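Peptidyl-prolyl cis-trans isomerase FKBP13, chloroplastic (Arabidopsis thaliana, PDB 1U79) catalyses the cis-trans isomerization of peptidyl-proline bonds in the chloroplast thylakoid lumen and regulates accumulation of the Rieske protein of photosynthetic electron transport. Local coordinates at residues A35-K40 with K68-G73. Numbering follows the deposited sequence.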
ATOM      1  N   ALA A  35       9.012  -5.433   0.703  1.00 15.49           N
ATOM      2  CA  ALA A  35       7.743  -5.686   0.049  1.00 14.40           C
ATOM      3  C   ALA A  35       7.810  -5.467  -1.447  1.00 13.18           C
ATOM      4  O   ALA A  35       8.404  -4.498  -1.919  1.00 13.41           O
ATOM      5  CB  ALA A  35       6.652  -4.798   0.637  1.00 14.95           C
ATOM      6  N   HIS A  36       7.220  -6.395  -2.192  1.00 14.32           N
ATOM      7  CA  HIS A  36       7.128  -6.244  -3.637  1.00 13.30           C
ATOM      8  C   HIS A  36       5.741  -5.644  -3.804  1.00 13.01           C
ATOM      9  O   HIS A  36       4.877  -5.838  -2.945  1.00 12.63           O
ATOM     10  CB  HIS A  36       7.239  -7.596  -4.336  1.00 12.16           C
ATOM     11  CG  HIS A  36       8.630  -7.917  -4.780  1.00 14.24           C
ATOM     12  ND1 HIS A  36       9.295  -7.165  -5.727  1.00 13.74           N
ATOM     13  CD2 HIS A  36       9.495  -8.880  -4.386  1.00 12.82           C
ATOM     14  CE1 HIS A  36      10.511  -7.654  -5.893  1.00 11.49           C
ATOM     15  NE2 HIS A  36      10.657  -8.693  -5.092  1.00 13.39           N
ATOM     16  N   TYR A  37       5.516  -4.903  -4.880  1.00 13.04           N
ATOM     17  CA  TYR A  37       4.217  -4.283  -5.074  1.00 12.18           C
ATOM     18  C   TYR A  37       3.972  -3.786  -6.487  1.00 13.09           C
ATOM     19  O   TYR A  37       4.901  -3.572  -7.261  1.00 13.18           O
ATOM     20  CB  TYR A  37       4.055  -3.079  -4.123  1.00 14.01           C
ATOM     21  CG  TYR A  37       4.969  -1.914  -4.460  1.00 14.05           C
ATOM     22  CD1 TYR A  37       6.294  -1.887  -4.019  1.00 14.63           C
ATOM     23  CD2 TYR A  37       4.526  -0.872  -5.280  1.00 14.89           C
ATOM     24  CE1 TYR A  37       7.157  -0.850  -4.393  1.00 15.59           C
ATOM     25  CE2 TYR A  37       5.380   0.168  -5.661  1.00 16.90           C
ATOM     26  CZ  TYR A  37       6.688   0.171  -5.218  1.00 15.67           C
ATOM     27  OH  TYR A  37       7.534   1.181  -5.609  1.00 18.67           O
ATOM     28  N   VAL A  38       2.696  -3.598  -6.790  1.00 12.86           N
ATOM     29  CA  VAL A  38       2.238  -3.057  -8.061  1.00 12.02           C
ATOM     30  C   VAL A  38       1.158  -2.060  -7.685  1.00 13.61           C
ATOM     31  O   VAL A  38       0.173  -2.411  -7.028  1.00 13.20           O
ATOM     32  CB  VAL A  38       1.613  -4.115  -8.993  1.00 13.53           C
ATOM     33  CG1 VAL A  38       1.006  -3.413 -10.217  1.00 12.89           C
ATOM     34  CG2 VAL A  38       2.669  -5.124  -9.450  1.00 11.91           C
ATOM     35  N   GLY A  39       1.357  -0.810  -8.082  1.00 13.67           N
ATOM     36  CA  GLY A  39       0.387   0.223  -7.780  1.00 12.63           C
ATOM     37  C   GLY A  39      -0.292   0.655  -9.061  1.00 12.92           C
ATOM     38  O   GLY A  39       0.379   0.972 -10.055  1.00 13.62           O
ATOM     39  N   LYS A  40      -1.619   0.670  -9.042  1.00 12.26           N
ATOM     40  CA  LYS A  40      -2.404   1.055 -10.209  1.00 14.24           C
ATOM     41  C   LYS A  40      -3.490   2.053  -9.850  1.00 15.54           C
ATOM     42  O   LYS A  40      -3.955   2.115  -8.699  1.00 13.04           O
ATOM     43  CB  LYS A  40      -3.114  -0.150 -10.819  1.00 17.68           C
ATOM     44  CG  LYS A  40      -2.281  -1.379 -11.096  1.00 21.01           C
ATOM     45  CD  LYS A  40      -3.233  -2.492 -11.550  1.00 25.19           C
ATOM     46  CE  LYS A  40      -2.506  -3.773 -11.916  1.00 27.68           C
ATOM     47  NZ  LYS A  40      -3.492  -4.867 -12.179  1.00 30.58           N
ATOM     48  N   LYS A  68       0.339   7.114   4.338  1.00 16.30           N
ATOM     49  CA  LYS A  68      -0.426   6.616   5.474  1.00 16.10           C
ATOM     50  C   LYS A  68      -1.185   5.318   5.152  1.00 14.86           C
ATOM     51  O   LYS A  68      -1.303   4.424   5.993  1.00 14.63           O
ATOM     52  CB  LYS A  68      -1.390   7.708   5.947  1.00 16.08           C
ATOM     53  CG  LYS A  68      -1.736   7.609   7.423  1.00 22.00           C
ATOM     54  CD  LYS A  68      -2.394   8.884   7.928  1.00 27.35           C
ATOM     55  CE  LYS A  68      -2.526   8.859   9.441  1.00 30.42           C
ATOM     56  NZ  LYS A  68      -3.202  10.089   9.966  1.00 33.48           N
ATOM     57  N   GLY A  69      -1.699   5.215   3.933  1.00 15.31           N
ATOM     58  CA  GLY A  69      -2.421   4.017   3.534  1.00 13.46           C
ATOM     59  C   GLY A  69      -1.571   2.758   3.603  1.00 16.27           C
ATOM     60  O   GLY A  69      -2.095   1.661   3.829  1.00 13.51           O
ATOM     61  N   TRP A  70      -0.260   2.899   3.397  1.00 14.10           N
ATOM     62  CA  TRP A  70       0.631   1.746   3.454  1.00 13.15           C
ATOM     63  C   TRP A  70       0.911   1.411   4.918  1.00 14.09           C
ATOM     64  O   TRP A  70       0.881   0.248   5.314  1.00 15.94           O
ATOM     65  CB  TRP A  70       1.941   2.028   2.707  1.00 11.63           C
ATOM     66  CG  TRP A  70       1.958   1.535   1.269  1.00 10.76           C
ATOM     67  CD1 TRP A  70       0.996   1.727   0.313  1.00 12.41           C
ATOM     68  CD2 TRP A  70       3.004   0.789   0.641  1.00 12.60           C
ATOM     69  NE1 TRP A  70       1.383   1.144  -0.874  1.00 14.19           N
ATOM     70  CE2 TRP A  70       2.613   0.562  -0.699  1.00 14.69           C
ATOM     71  CE3 TRP A  70       4.237   0.287   1.083  1.00 15.28           C
ATOM     72  CZ2 TRP A  70       3.415  -0.148  -1.603  1.00 15.88           C
ATOM     73  CZ3 TRP A  70       5.034  -0.416   0.190  1.00 18.14           C
ATOM     74  CH2 TRP A  70       4.617  -0.628  -1.145  1.00 16.85           C
ATOM     75  N   ASP A  71       1.166   2.431   5.730  1.00 15.70           N
ATOM     76  CA  ASP A  71       1.421   2.191   7.147  1.00 14.96           C
ATOM     77  C   ASP A  71       0.216   1.518   7.791  1.00 16.93           C
ATOM     78  O   ASP A  71       0.346   0.452   8.411  1.00 15.54           O
ATOM     79  CB  ASP A  71       1.749   3.496   7.878  1.00 14.69           C
ATOM     80  CG  ASP A  71       3.232   3.865   7.785  1.00 16.70           C
ATOM     81  OD1 ASP A  71       4.044   2.994   7.442  1.00 18.55           O
ATOM     82  OD2 ASP A  71       3.588   5.023   8.073  1.00 16.67           O
ATOM     83  N   GLN A  72      -0.958   2.118   7.618  1.00 15.36           N
ATOM     84  CA  GLN A  72      -2.181   1.571   8.185  1.00 16.96           C
ATOM     85  C   GLN A  72      -2.587   0.277   7.485  1.00 17.24           C
ATOM     86  O   GLN A  72      -3.043  -0.665   8.130  1.00 16.13           O
ATOM     87  CB  GLN A  72      -3.332   2.582   8.083  1.00 18.98           C
ATOM     88  CG  GLN A  72      -3.022   3.949   8.681  1.00 22.62           C
ATOM     89  CD  GLN A  72      -4.213   4.900   8.621  1.00 24.78           C
ATOM     90  OE1 GLN A  72      -5.213   4.625   7.961  1.00 26.71           O
ATOM     91  NE2 GLN A  72      -4.102   6.028   9.308  1.00 27.94           N
ATOM     92  N   GLY A  73      -2.398   0.235   6.169  1.00 15.10           N
ATOM     93  CA  GLY A  73      -2.774  -0.930   5.388  1.00 15.61           C
ATOM     94  C   GLY A  73      -1.941  -2.174   5.611  1.00 16.16           C
ATOM     95  O   GLY A  73      -2.406  -3.280   5.343  1.00 16.32           O
TER
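A T-shaped (edge-to-face) aromatic pair, Tyr37 with Trp70, joins strand 32-40 of the antiparallel sheet to helix 68-75 in the buried centre of the chain. The indole comes end-on: its CZ2-CH2 edge meets one face of the phenol ring near the root, with Trp70 CH2 3.6 Å from Tyr37 CD1 and Trp70 CZ2 3.7 Å from Tyr37 CG. The planes stand at 84°, and the centroids of the tyrosine ring and the six-membered indole ring are 5.1 Å apart, so C-H groups of the indole edge face the tyrosine pi cloud. Tryptophan suits the helix because its length spans the gap to the sheet. This is the FKBP fold, in which a curved antiparallel sheet wraps against a short helix; in this family the tryptophan at the helix start typically forms the floor of the proline-binding pocket, a role Trp70 probably shares. Phe121 packs edge-to-face with the indole and Phe59 meets it obliquely, extending the aromatic cluster. Chi1 of 68° tucks Tyr37 CG between the residue's own N and C, and chi2 of -83° turns a ring face to the indole. Tyrosine suits this buried place by pairing that flat apolar face with a hydroxyl hydrogen-bonded to Asp48 OD2. An alanine in place of Tyr37 would probably open a gap beside the indole edge and cost Asp48 OD2 that hydroxyl.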